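Local coordinates for protein putative TIM-barrel metal-dependent hydrolase (Mycobacterium avium subsp. paratuberculosis S397, PDB 4DZI) that probably catalyses metal-dependent hydrolysis of a substrate not yet identified, using a two-metal site in a TIM-barrel fold of the amidohydrolase family, at residues Leu5-Ile10 with Ile384-Ala389; Asp21-His26 with His144-Trp149; Lys29-Arg34 with Ile136-Ala141; Gly224-Phe229 with Leu390-Val395. One frame throughout, in Å; residues are numbered along the deposited sequence.

How the contacts relate
Contacts 1 and 4 both hold helix 378-393, one near the middle and one at its end, and they meet where I10 packs on L390; the helix thereby ties strand 9-15 to the start of strand 227-230. Contacts 2 and 3 both set the loop between strands 9-15 and 36-40 against helix 136-153, with their centres 11 Å apart. Contacts 2 and 4 are buried. Contact 2 relies on aromatic faces and a bridging water, and contact 4 on small apolar groups and carbonyls. Contacts 1 and 3 are partly buried: contact 1 uses hydrogen bonds to backbone carbonyls, whereas contact 3, with more exposed residues, ends in salt bridges around a carboxylate.

Contact 1: Leu5-Ile10 with Ile384-Ala389; sequences LNYRVI and IMRDNA
Strand 9-15 of the TIM barrel, together with the residues leading into it, is joined here to the C-terminal helix 378-393, with I10 and V9 set against M385, R386 and A389. The helix widens into a pi-type turn at 384-387, and the carbonyl of M385 points out to the strand, where M385 O takes the N-H of I10 at 3.0 Å in an almost straight bond (170°) lying in the carbonyl plane. R386 adds a second bond. Its CG stands opposite the backbone N (chi1 179°) and the chain is extended as far as NE, which carries the guanidinium across to the residue just before the strand; there NH1 donates to R8 O at 3.0 Å, coming from above the carbonyl plane. The same NH1 forms a salt bridge with E116, whose carboxylate probably eases the nearness of the R8 and R386 charges. I10 CG1 lies over one face of this guanidinium, while I10 CG2 packs on A389 CB at 3.5 Å, where a small alanine suits the close approach of a branched side chain. V9 CG1 meets M385 CE at 3.9 Å, the two side chains running side by side. The edge of the Y7 ring comes up to M385, CE1 lying 4.0 Å from CB. Such packing of a last helix on the first strand, which here leads to the metal ligands D13 and H15, is typical of a closed alpha/beta barrel.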
loop_
_atom_site.group_PDB
_atom_site.type_symbol
_atom_site.label_atom_id
_atom_site.label_comp_id
_atom_site.label_asym_id
_atom_site.label_seq_id
_atom_site.Cartn_x
_atom_site.Cartn_y
_atom_site.Cartn_z
ATOM N N LEU C 5 -36.392 11.421 6.386
ATOM C CA LEU C 5 -36.665 11.030 5.010
ATOM C C LEU C 5 -38.105 10.537 4.854
ATOM O O LEU C 5 -38.706 10.092 5.824
ATOM C CB LEU C 5 -35.708 9.919 4.568
ATOM C CG LEU C 5 -34.219 10.288 4.420
ATOM C CD1 LEU C 5 -33.445 8.997 4.195
ATOM C CD2 LEU C 5 -33.986 11.256 3.277
ATOM N N ASN C 6 -38.615 10.601 3.621
ATOM C CA ASN C 6 -39.980 10.160 3.313
ATOM C C ASN C 6 -40.032 8.690 2.942
ATOM O O ASN C 6 -41.072 8.199 2.520
ATOM C CB ASN C 6 -40.558 11.005 2.165
ATOM C CG ASN C 6 -40.758 12.474 2.559
ATOM O OD1 ASN C 6 -41.107 12.759 3.686
ATOM N ND2 ASN C 6 -40.526 13.396 1.624
ATOM N N TYR C 7 -38.909 7.979 3.074
ATOM C CA TYR C 7 -38.897 6.562 2.724
ATOM C C TYR C 7 -37.954 5.861 3.682
ATOM O O TYR C 7 -37.056 6.528 4.262
ATOM C CB TYR C 7 -38.409 6.371 1.279
ATOM C CG TYR C 7 -37.155 7.190 0.981
ATOM C CD1 TYR C 7 -35.864 6.660 1.261
ATOM C CD2 TYR C 7 -37.255 8.486 0.476
ATOM C CE1 TYR C 7 -34.719 7.411 1.014
ATOM C CE2 TYR C 7 -36.118 9.243 0.217
ATOM C CZ TYR C 7 -34.856 8.695 0.497
ATOM O OH TYR C 7 -33.746 9.497 0.240
ATOM N N ARG C 8 -38.162 4.559 3.857
ATOM C CA ARG C 8 -37.249 3.729 4.686
ATOM C C ARG C 8 -35.960 3.561 3.918
ATOM O O ARG C 8 -35.957 3.582 2.709
ATOM C CB ARG C 8 -37.858 2.364 4.996
ATOM C CG ARG C 8 -39.129 2.454 5.853
ATOM C CD ARG C 8 -39.967 1.184 5.689
ATOM N NE ARG C 8 -40.493 1.065 4.322
ATOM C CZ ARG C 8 -41.093 -0.028 3.852
ATOM N NH1 ARG C 8 -41.543 -0.079 2.598
ATOM N NH2 ARG C 8 -41.221 -1.082 4.646
ATOM N N VAL C 9 -34.865 3.351 4.644
ATOM C CA VAL C 9 -33.576 3.208 3.981
ATOM C C VAL C 9 -33.148 1.756 3.913
ATOM O O VAL C 9 -33.721 0.883 4.578
ATOM C CB VAL C 9 -32.506 4.068 4.674
ATOM C CG1 VAL C 9 -32.940 5.535 4.675
ATOM C CG2 VAL C 9 -32.247 3.602 6.105
ATOM N N ILE C 10 -32.126 1.471 3.098
ATOM C CA ILE C 10 -31.553 0.139 3.010
ATOM C C ILE C 10 -30.093 0.332 3.470
ATOM O O ILE C 10 -29.358 1.047 2.824
ATOM C CB ILE C 10 -31.559 -0.370 1.557
ATOM C CG1 ILE C 10 -32.979 -0.299 0.965
ATOM C CG2 ILE C 10 -30.923 -1.775 1.477
ATOM C CD1 ILE C 10 -33.959 -1.269 1.565
ATOM N N ILE C 384 -28.641 6.900 -3.071
ATOM C CA ILE C 384 -27.584 6.557 -2.105
ATOM C C ILE C 384 -28.152 5.873 -0.857
ATOM O O ILE C 384 -27.587 4.885 -0.340
ATOM C CB ILE C 384 -26.798 7.817 -1.731
ATOM C CG1 ILE C 384 -25.990 8.265 -2.967
ATOM C CG2 ILE C 384 -25.841 7.540 -0.581
ATOM C CD1 ILE C 384 -25.351 9.624 -2.786
ATOM N N MET C 385 -29.289 6.371 -0.383
ATOM C CA MET C 385 -29.888 5.814 0.836
ATOM C C MET C 385 -30.732 4.560 0.684
ATOM O O MET C 385 -31.032 3.884 1.668
ATOM C CB MET C 385 -30.746 6.896 1.519
ATOM C CG MET C 385 -29.980 8.141 1.948
ATOM S SD MET C 385 -28.617 7.826 3.115
ATOM C CE MET C 385 -29.460 7.229 4.569
ATOM N N ARG C 386 -31.118 4.245 -0.542
ATOM C CA ARG C 386 -32.029 3.136 -0.748
ATOM C C ARG C 386 -31.886 2.408 -2.083
ATOM O O ARG C 386 -31.674 1.206 -2.127
ATOM C CB ARG C 386 -33.449 3.683 -0.610
ATOM C CG ARG C 386 -34.498 2.632 -0.823
ATOM C CD ARG C 386 -35.877 3.224 -0.659
ATOM N NE ARG C 386 -36.780 2.134 -0.986
ATOM C CZ ARG C 386 -37.203 1.188 -0.142
ATOM N NH1 ARG C 386 -36.887 1.203 1.155
ATOM N NH2 ARG C 386 -37.963 0.201 -0.607
ATOM N N ASP C 387 -32.016 3.128 -3.200
ATOM C CA ASP C 387 -32.181 2.378 -4.435
ATOM C C ASP C 387 -30.912 1.781 -5.029
ATOM O O ASP C 387 -30.968 0.765 -5.740
ATOM C CB ASP C 387 -32.921 3.223 -5.441
ATOM C CG ASP C 387 -34.376 3.409 -5.038
ATOM O OD1 ASP C 387 -34.990 2.429 -4.577
ATOM O OD2 ASP C 387 -34.894 4.513 -5.168
ATOM N N ASN C 388 -29.752 2.382 -4.761
ATOM C CA ASN C 388 -28.549 1.754 -5.283
ATOM C C ASN C 388 -28.339 0.373 -4.673
ATOM O O ASN C 388 -27.844 -0.524 -5.329
ATOM C CB ASN C 388 -27.321 2.596 -4.968
ATOM C CG ASN C 388 -27.297 3.893 -5.765
ATOM O OD1 ASN C 388 -27.997 4.040 -6.767
ATOM N ND2 ASN C 388 -26.489 4.833 -5.324
ATOM N N ALA C 389 -28.661 0.220 -3.394
ATOM C CA ALA C 389 -28.529 -1.084 -2.718
ATOM C C ALA C 389 -29.479 -2.100 -3.366
ATOM O O ALA C 389 -29.131 -3.250 -3.526
ATOM C CB ALA C 389 -28.831 -0.955 -1.236
#

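Contact 2: Asp21-His26 with His144-Trp149; sequences DSFTRH and HAFNLW
A water is gripped from both segments: it donates to S22 O at 2.8 Å, accepts from H26 N at 2.9 Å and donates weakly to A145 O, bridging loop and helix. The W149 indole, its CG anti to the backbone N (chi1 163°), offers a face to S22, whose small CB sits 3.9 Å from the centroid of the six-membered ring as a CH-pi contact. The edge of the same indole meets R25: W149 CD1 lies over the guanidinium centre, 3.5 Å from CZ, with the planes nearly perpendicular. D21 holds R25 side-on through NE and NH2, and D153 and E152 of the helix take NH1. In this barrel fold the loop after strand 9-15 thus lies along helix 136-153. The F23 and F146 rings lie near parallel (25°) but slid apart, so that they barely overlap, with CE1 of F23 3.3 Å from CD1 of F146, while F146 CB also sits over the F23 face. H26 CB packs on L148 CD1 at 3.7 Å, and its NE2 bonds to E152.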
loop_
_atom_site.group_PDB
_atom_site.type_symbol
_atom_site.label_atom_id
_atom_site.label_comp_id
_atom_site.label_asym_id
_atom_site.label_seq_id
_atom_site.Cartn_x
_atom_site.Cartn_y
_atom_site.Cartn_z
ATOM N N ASP C 21 -20.754 -19.748 20.545
ATOM C CA ASP C 21 -20.783 -20.977 19.755
ATOM C C ASP C 21 -21.067 -20.774 18.265
ATOM O O ASP C 21 -21.404 -21.733 17.524
ATOM C CB ASP C 21 -21.797 -21.982 20.368
ATOM C CG ASP C 21 -23.242 -21.517 20.229
ATOM O OD1 ASP C 21 -23.455 -20.351 19.855
ATOM O OD2 ASP C 21 -24.160 -22.323 20.497
ATOM N N SER C 22 -20.879 -19.554 17.777
ATOM C CA SER C 22 -21.154 -19.344 16.364
ATOM C C SER C 22 -20.328 -20.241 15.426
ATOM O O SER C 22 -20.806 -20.682 14.400
ATOM C CB SER C 22 -21.005 -17.860 15.970
ATOM O OG SER C 22 -19.653 -17.423 16.107
ATOM N N PHE C 23 -19.070 -20.491 15.771
ATOM C CA PHE C 23 -18.207 -21.357 14.974
ATOM C C PHE C 23 -18.126 -22.807 15.477
ATOM O O PHE C 23 -17.396 -23.634 14.904
ATOM C CB PHE C 23 -16.801 -20.731 14.841
ATOM C CG PHE C 23 -16.721 -19.666 13.788
ATOM C CD1 PHE C 23 -17.065 -18.344 14.077
ATOM C CD2 PHE C 23 -16.291 -19.981 12.520
ATOM C CE1 PHE C 23 -17.020 -17.363 13.093
ATOM C CE2 PHE C 23 -16.232 -18.993 11.529
ATOM C CZ PHE C 23 -16.587 -17.693 11.824
ATOM N N THR C 24 -18.887 -23.141 16.522
ATOM C CA THR C 24 -18.803 -24.484 17.097
ATOM C C THR C 24 -20.138 -25.251 17.126
ATOM O O THR C 24 -20.140 -26.472 17.101
ATOM C CB THR C 24 -18.223 -24.434 18.534
ATOM O OG1 THR C 24 -19.094 -23.681 19.397
ATOM C CG2 THR C 24 -16.807 -23.765 18.543
ATOM N N ARG C 25 -21.249 -24.521 17.206
ATOM C CA ARG C 25 -22.582 -25.119 17.365
ATOM C C ARG C 25 -22.830 -26.206 16.342
ATOM O O ARG C 25 -23.379 -27.272 16.674
ATOM C CB ARG C 25 -23.678 -24.045 17.270
ATOM C CG ARG C 25 -25.081 -24.607 17.532
ATOM C CD ARG C 25 -26.165 -23.543 17.359
ATOM N NE ARG C 25 -25.915 -22.377 18.199
ATOM C CZ ARG C 25 -26.660 -21.271 18.185
ATOM N NH1 ARG C 25 -27.739 -21.191 17.384
ATOM N NH2 ARG C 25 -26.343 -20.261 18.974
ATOM N N HIS C 26 -22.438 -25.952 15.095
ATOM C CA HIS C 26 -22.634 -26.931 14.023
ATOM C C HIS C 26 -21.346 -27.402 13.381
ATOM O O HIS C 26 -21.333 -27.809 12.221
ATOM C CB HIS C 26 -23.587 -26.381 12.965
ATOM C CG HIS C 26 -24.926 -25.985 13.524
ATOM N ND1 HIS C 26 -25.842 -26.906 13.956
ATOM C CD2 HIS C 26 -25.483 -24.738 13.761
ATOM C CE1 HIS C 26 -26.931 -26.266 14.430
ATOM N NE2 HIS C 26 -26.717 -24.939 14.314
ATOM N N HIS C 144 -18.485 -23.442 6.977
ATOM C CA HIS C 144 -19.803 -24.072 6.872
ATOM C C HIS C 144 -20.552 -24.033 8.198
ATOM O O HIS C 144 -21.756 -23.693 8.239
ATOM C CB HIS C 144 -19.707 -25.504 6.294
ATOM C CG HIS C 144 -21.043 -26.103 6.014
ATOM N ND1 HIS C 144 -21.921 -25.528 5.153
ATOM C CD2 HIS C 144 -21.673 -27.229 6.537
ATOM C CE1 HIS C 144 -23.051 -26.272 5.116
ATOM N NE2 HIS C 144 -22.893 -27.312 5.957
ATOM N N ALA C 145 -19.860 -24.338 9.301
ATOM C CA ALA C 145 -20.474 -24.315 10.645
ATOM C C ALA C 145 -21.055 -22.935 10.937
ATOM O O ALA C 145 -22.200 -22.786 11.392
ATOM C CB ALA C 145 -19.431 -24.645 11.701
ATOM N N PHE C 146 -20.260 -21.908 10.632
ATOM C CA PHE C 146 -20.675 -20.551 10.824
ATOM C C PHE C 146 -21.938 -20.200 10.018
ATOM O O PHE C 146 -22.853 -19.539 10.531
ATOM C CB PHE C 146 -19.528 -19.590 10.415
ATOM C CG PHE C 146 -19.943 -18.130 10.426
ATOM C CD1 PHE C 146 -19.985 -17.433 11.618
ATOM C CD2 PHE C 146 -20.328 -17.481 9.254
ATOM C CE1 PHE C 146 -20.359 -16.092 11.643
ATOM C CE2 PHE C 146 -20.755 -16.149 9.278
ATOM C CZ PHE C 146 -20.760 -15.464 10.491
ATOM N N ASN C 147 -21.957 -20.606 8.755
ATOM C CA ASN C 147 -23.071 -20.298 7.875
ATOM C C ASN C 147 -24.340 -21.000 8.377
ATOM O O ASN C 147 -25.416 -20.428 8.294
ATOM C CB ASN C 147 -22.736 -20.749 6.461
ATOM C CG ASN C 147 -21.718 -19.849 5.787
ATOM O OD1 ASN C 147 -21.445 -18.747 6.252
ATOM N ND2 ASN C 147 -21.190 -20.308 4.654
ATOM N N LEU C 148 -24.202 -22.222 8.898
ATOM C CA LEU C 148 -25.352 -22.922 9.499
ATOM C C LEU C 148 -25.856 -22.136 10.711
ATOM O O LEU C 148 -27.057 -21.932 10.874
ATOM C CB LEU C 148 -24.959 -24.352 9.910
ATOM C CG LEU C 148 -24.728 -25.377 8.778
ATOM C CD1 LEU C 148 -24.100 -26.674 9.273
ATOM C CD2 LEU C 148 -26.057 -25.663 8.099
ATOM N N TRP C 149 -24.931 -21.708 11.585
ATOM C CA TRP C 149 -25.301 -20.899 12.713
ATOM C C TRP C 149 -26.017 -19.628 12.274
ATOM O O TRP C 149 -27.008 -19.189 12.866
ATOM C CB TRP C 149 -24.057 -20.551 13.581
ATOM C CG TRP C 149 -24.447 -19.403 14.467
ATOM C CD1 TRP C 149 -25.212 -19.467 15.624
ATOM C CD2 TRP C 149 -24.281 -17.966 14.185
ATOM N NE1 TRP C 149 -25.477 -18.227 16.096
ATOM C CE2 TRP C 149 -24.910 -17.265 15.273
ATOM C CE3 TRP C 149 -23.628 -17.222 13.174
ATOM C CZ2 TRP C 149 -24.944 -15.877 15.346
ATOM C CZ3 TRP C 149 -23.651 -15.815 13.267
ATOM C CH2 TRP C 149 -24.309 -15.157 14.331
HETATM O O HOH W 1 -21.877 -23.277 14.218
#

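Contact 3: Lys29-Arg34 with Ile136-Ala141; sequences KKFKRR and IEATMA
R34 and A138 bring the two backbones closest, their CA atoms 6.0 Å apart, where the loop that follows a short 3-10 turn at 29-30 passes the first turns of helix 136-153 without a backbone hydrogen bond between them. F31 bridges the two segments: A141 CB sits over one ring face, 3.8 Å from the centroid in a CH-pi contact, and K30 CG lies over the opposite face. CD1 of the ring reaches A138 CB at 4.0 Å; two alanines suit this place because their short side chains admit the flat ring to the helix surface. R34 bends at chi3 (70°) and turns one face of its guanidinium to F31 CE1, at the edge of the ring. From there NH2 reaches E137 OE1 at 3.2 Å, in the guanidinium plane and on the anti lone pair, while NE pairs with D135. K30 NZ makes a longer salt bridge to the same OE1, at 3.9 Å. One carboxylate oxygen thus faces two cations in an exposed network, where water would probably weaken the charges' pull, and the buried ring supplies the apolar part of the contact.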
loop_
_atom_site.group_PDB
_atom_site.type_symbol
_atom_site.label_atom_id
_atom_site.label_comp_id
_atom_site.label_asym_id
_atom_site.label_seq_id
_atom_site.Cartn_x
_atom_site.Cartn_y
_atom_site.Cartn_z
ATOM N N LYS C 29 -17.200 -32.601 14.541
ATOM C CA LYS C 29 -16.334 -32.848 15.698
ATOM C C LYS C 29 -14.887 -33.147 15.315
ATOM O O LYS C 29 -14.000 -33.026 16.143
ATOM C CB LYS C 29 -16.887 -33.953 16.591
ATOM C CG LYS C 29 -17.670 -35.016 15.846
ATOM C CD LYS C 29 -16.922 -36.335 15.763
ATOM C CE LYS C 29 -17.893 -37.468 15.475
ATOM N NZ LYS C 29 -17.352 -38.779 15.916
ATOM N N LYS C 30 -14.666 -33.500 14.057
ATOM C CA LYS C 30 -13.325 -33.722 13.544
ATOM C C LYS C 30 -12.475 -32.471 13.745
ATOM O O LYS C 30 -11.259 -32.552 13.900
ATOM C CB LYS C 30 -13.372 -34.075 12.063
ATOM C CG LYS C 30 -11.984 -34.207 11.452
ATOM C CD LYS C 30 -12.028 -34.567 9.974
ATOM C CE LYS C 30 -10.622 -34.827 9.448
ATOM N NZ LYS C 30 -10.588 -34.962 7.965
ATOM N N PHE C 31 -13.123 -31.315 13.721
ATOM C CA PHE C 31 -12.416 -30.028 13.811
ATOM C C PHE C 31 -12.566 -29.308 15.143
ATOM O O PHE C 31 -12.325 -28.102 15.260
ATOM C CB PHE C 31 -12.888 -29.144 12.658
ATOM C CG PHE C 31 -12.655 -29.783 11.316
ATOM C CD1 PHE C 31 -11.396 -29.789 10.745
ATOM C CD2 PHE C 31 -13.677 -30.446 10.660
ATOM C CE1 PHE C 31 -11.162 -30.398 9.521
ATOM C CE2 PHE C 31 -13.454 -31.060 9.441
ATOM C CZ PHE C 31 -12.195 -31.042 8.867
ATOM N N LYS C 32 -12.881 -30.060 16.189
ATOM C CA LYS C 32 -13.207 -29.454 17.464
ATOM C C LYS C 32 -11.996 -28.699 18.032
ATOM O O LYS C 32 -12.159 -27.721 18.737
ATOM C CB LYS C 32 -13.695 -30.543 18.433
ATOM C CG LYS C 32 -14.058 -30.098 19.831
ATOM C CD LYS C 32 -14.250 -31.361 20.681
ATOM C CE LYS C 32 -15.175 -31.154 21.869
ATOM N NZ LYS C 32 -14.745 -30.008 22.711
ATOM N N ARG C 33 -10.790 -29.157 17.719
ATOM C CA ARG C 33 -9.586 -28.469 18.179
ATOM C C ARG C 33 -8.969 -27.679 17.038
ATOM O O ARG C 33 -8.385 -26.607 17.251
ATOM C CB ARG C 33 -8.556 -29.470 18.724
ATOM C CG ARG C 33 -9.129 -30.425 19.775
ATOM C CD ARG C 33 -9.868 -29.711 20.902
ATOM N NE ARG C 33 -10.358 -30.764 21.817
ATOM C CZ ARG C 33 -11.016 -30.566 22.958
ATOM N NH1 ARG C 33 -11.289 -29.342 23.414
ATOM N NH2 ARG C 33 -11.391 -31.627 23.662
ATOM N N ARG C 34 -9.082 -28.204 15.825
ATOM C CA ARG C 34 -8.526 -27.519 14.675
ATOM C C ARG C 34 -9.181 -26.170 14.370
ATOM O O ARG C 34 -8.538 -25.274 13.807
ATOM C CB ARG C 34 -8.520 -28.395 13.436
ATOM C CG ARG C 34 -7.418 -29.451 13.493
ATOM C CD ARG C 34 -7.680 -30.576 12.504
ATOM N NE ARG C 34 -7.507 -30.141 11.133
ATOM C CZ ARG C 34 -7.559 -30.961 10.084
ATOM N NH1 ARG C 34 -7.769 -32.264 10.262
ATOM N NH2 ARG C 34 -7.408 -30.491 8.863
ATOM N N ILE C 136 -6.553 -25.641 5.590
ATOM C CA ILE C 136 -7.603 -25.500 4.580
ATOM C C ILE C 136 -8.872 -26.303 4.932
ATOM O O ILE C 136 -10.003 -25.810 4.826
ATOM C CB ILE C 136 -7.093 -25.955 3.205
ATOM C CG1 ILE C 136 -5.809 -25.212 2.825
ATOM C CG2 ILE C 136 -8.170 -25.808 2.133
ATOM C CD1 ILE C 136 -6.018 -23.751 2.548
ATOM N N GLU C 137 -8.702 -27.532 5.391
ATOM C CA GLU C 137 -9.888 -28.317 5.775
ATOM C C GLU C 137 -10.628 -27.684 6.955
ATOM O O GLU C 137 -11.860 -27.673 6.975
ATOM C CB GLU C 137 -9.502 -29.764 6.126
ATOM C CG GLU C 137 -9.081 -30.579 4.917
ATOM C CD GLU C 137 -8.773 -32.029 5.253
ATOM O OE1 GLU C 137 -8.253 -32.306 6.359
ATOM O OE2 GLU C 137 -9.044 -32.897 4.398
ATOM N N ALA C 138 -9.899 -27.193 7.960
ATOM C CA ALA C 138 -10.558 -26.559 9.117
ATOM C C ALA C 138 -11.247 -25.255 8.674
ATOM O O ALA C 138 -12.295 -24.894 9.198
ATOM C CB ALA C 138 -9.560 -26.276 10.242
ATOM N N THR C 139 -10.628 -24.542 7.735
ATOM C CA THR C 139 -11.245 -23.327 7.159
ATOM C C THR C 139 -12.616 -23.630 6.569
ATOM O O THR C 139 -13.609 -22.991 6.929
ATOM C CB THR C 139 -10.366 -22.695 6.050
ATOM O OG1 THR C 139 -9.188 -22.139 6.639
ATOM C CG2 THR C 139 -11.114 -21.561 5.342
ATOM N N MET C 140 -12.670 -24.616 5.681
ATOM C CA MET C 140 -13.923 -24.925 4.991
ATOM C C MET C 140 -14.981 -25.440 5.955
ATOM O O MET C 140 -16.162 -25.071 5.836
ATOM C CB MET C 140 -13.696 -25.950 3.851
ATOM C CG MET C 140 -12.680 -25.522 2.806
ATOM S SD MET C 140 -12.911 -23.883 2.074
ATOM C CE MET C 140 -14.233 -24.177 0.924
ATOM N N ALA C 141 -14.593 -26.289 6.902
ATOM C CA ALA C 141 -15.570 -26.806 7.855
ATOM C C ALA C 141 -16.063 -25.706 8.776
ATOM O O ALA C 141 -17.230 -25.725 9.223
ATOM C CB ALA C 141 -14.972 -27.941 8.671
#

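Contact 4: Gly224-Phe229 with Leu390-Val395; sequences GVPVGF and LDLLGV
P226 leads into strand 227-230 of the TIM barrel and packs on L392 in the last turn of helix 378-393, at the end of the strand away from the metal ligand H230. Along the proline ring, CB touches L392 CD1 at 3.7 Å. CG, the next atom, lies against both parts of the same residue, 3.3 Å from the carbonyl O of L392 and 3.7 Å from CD1. CD, which closes the ring, stands farther from that oxygen, at 4.1 Å. The rigid ring gives the leucine a compact apolar surface. L392 answers with two torsions: chi1 (166°) sends CG toward the proline and chi2 (70°) turns the CD1 branch onto its ring, while the side chain also touches V290 of the neighbouring strand. L392 O, G224 O and G394 O all accept from the ammonium of K288, which probably offsets the crowding of acceptors where G224 O comes within 3.3 Å of L393 O. G224 ends helix 214-223 in a Schellman motif, with a positive phi (70°) that glycine adopts readily. G394 is the first residue past the other helix, and its N still bonds back to L390 O at 3.0 Å. Just beyond it V395 turns to the glycine at 224, and with no side chain in the way its CG2 methyl rests 3.5 Å from G224 CA.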
loop_
_atom_site.group_PDB
_atom_site.type_symbol
_atom_site.label_atom_id
_atom_site.label_comp_id
_atom_site.label_asym_id
_atom_site.label_seq_id
_atom_site.Cartn_x
_atom_site.Cartn_y
_atom_site.Cartn_z
ATOM N N GLY C 224 -27.113 -13.988 -9.841
ATOM C CA GLY C 224 -27.341 -12.566 -9.578
ATOM C C GLY C 224 -27.032 -12.158 -8.144
ATOM O O GLY C 224 -27.533 -11.124 -7.661
ATOM N N VAL C 225 -26.174 -12.926 -7.479
ATOM C CA VAL C 225 -25.805 -12.669 -6.089
ATOM C C VAL C 225 -24.404 -12.025 -6.029
ATOM O O VAL C 225 -23.406 -12.631 -6.483
ATOM C CB VAL C 225 -25.826 -13.992 -5.280
ATOM C CG1 VAL C 225 -25.096 -13.840 -3.944
ATOM C CG2 VAL C 225 -27.272 -14.454 -5.064
ATOM N N PRO C 226 -24.319 -10.797 -5.469
ATOM C CA PRO C 226 -23.009 -10.137 -5.399
ATOM C C PRO C 226 -22.055 -10.779 -4.407
ATOM O O PRO C 226 -22.473 -11.426 -3.450
ATOM C CB PRO C 226 -23.341 -8.703 -4.947
ATOM C CG PRO C 226 -24.823 -8.581 -4.942
ATOM C CD PRO C 226 -25.409 -9.961 -4.935
ATOM N N VAL C 227 -20.763 -10.574 -4.634
ATOM C CA VAL C 227 -19.762 -10.889 -3.633
ATOM C C VAL C 227 -19.507 -9.610 -2.852
ATOM O O VAL C 227 -19.297 -8.536 -3.432
ATOM C CB VAL C 227 -18.448 -11.420 -4.262
ATOM C CG1 VAL C 227 -17.946 -10.500 -5.379
ATOM C CG2 VAL C 227 -17.397 -11.648 -3.174
ATOM N N GLY C 228 -19.524 -9.716 -1.528
ATOM C CA GLY C 228 -19.196 -8.545 -0.722
ATOM C C GLY C 228 -17.837 -8.726 -0.086
ATOM O O GLY C 228 -17.461 -9.836 0.281
ATOM N N PHE C 229 -17.090 -7.615 -0.005
ATOM C CA PHE C 229 -15.769 -7.590 0.611
ATOM C C PHE C 229 -15.814 -6.619 1.788
ATOM O O PHE C 229 -15.867 -5.396 1.607
ATOM C CB PHE C 229 -14.693 -7.090 -0.396
ATOM C CG PHE C 229 -14.444 -8.052 -1.528
ATOM C CD1 PHE C 229 -13.805 -9.257 -1.301
ATOM C CD2 PHE C 229 -14.889 -7.762 -2.813
ATOM C CE1 PHE C 229 -13.593 -10.157 -2.347
ATOM C CE2 PHE C 229 -14.685 -8.672 -3.866
ATOM C CZ PHE C 229 -14.039 -9.868 -3.625
ATOM N N LEU C 390 -30.691 -1.652 -3.713
ATOM C CA LEU C 390 -31.640 -2.559 -4.356
ATOM C C LEU C 390 -31.129 -2.923 -5.747
ATOM O O LEU C 390 -31.238 -4.079 -6.168
ATOM C CB LEU C 390 -33.036 -1.917 -4.404
ATOM C CG LEU C 390 -33.634 -1.787 -3.006
ATOM C CD1 LEU C 390 -34.856 -0.867 -3.033
ATOM C CD2 LEU C 390 -34.013 -3.164 -2.480
ATOM N N ASP C 391 -30.488 -1.969 -6.431
ATOM C CA ASP C 391 -29.847 -2.279 -7.714
ATOM C C ASP C 391 -28.734 -3.351 -7.568
ATOM O O ASP C 391 -28.623 -4.296 -8.360
ATOM C CB ASP C 391 -29.189 -1.028 -8.272
ATOM C CG ASP C 391 -30.174 0.009 -8.818
ATOM O OD1 ASP C 391 -31.394 -0.232 -8.945
ATOM O OD2 ASP C 391 -29.697 1.117 -9.116
ATOM N N LEU C 392 -27.888 -3.188 -6.545
ATOM C CA LEU C 392 -26.839 -4.142 -6.253
ATOM C C LEU C 392 -27.365 -5.569 -6.065
ATOM O O LEU C 392 -26.784 -6.502 -6.592
ATOM C CB LEU C 392 -26.063 -3.690 -5.007
ATOM C CG LEU C 392 -25.145 -4.731 -4.374
ATOM C CD1 LEU C 392 -23.898 -5.050 -5.228
ATOM C CD2 LEU C 392 -24.725 -4.177 -2.996
ATOM N N LEU C 393 -28.461 -5.719 -5.313
ATOM C CA LEU C 393 -28.960 -7.039 -4.989
ATOM C C LEU C 393 -29.678 -7.648 -6.181
ATOM O O LEU C 393 -29.638 -8.873 -6.380
ATOM C CB LEU C 393 -29.964 -6.930 -3.845
ATOM C CG LEU C 393 -29.306 -6.584 -2.502
ATOM C CD1 LEU C 393 -30.404 -6.445 -1.469
ATOM C CD2 LEU C 393 -28.338 -7.694 -2.138
ATOM N N GLY C 394 -30.318 -6.773 -6.957
ATOM C CA GLY C 394 -31.187 -7.194 -8.039
ATOM C C GLY C 394 -30.431 -7.460 -9.336
ATOM O O GLY C 394 -29.218 -7.202 -9.467
ATOM N N VAL C 395 -31.157 -8.021 -10.294
ATOM C CA VAL C 395 -30.682 -8.156 -11.668
ATOM C C VAL C 395 -31.913 -7.758 -12.479
ATOM O O VAL C 395 -32.933 -8.402 -12.324
ATOM C CB VAL C 395 -30.344 -9.634 -12.007
ATOM C CG1 VAL C 395 -30.157 -9.802 -13.512
ATOM C CG2 VAL C 395 -29.109 -10.088 -11.249
#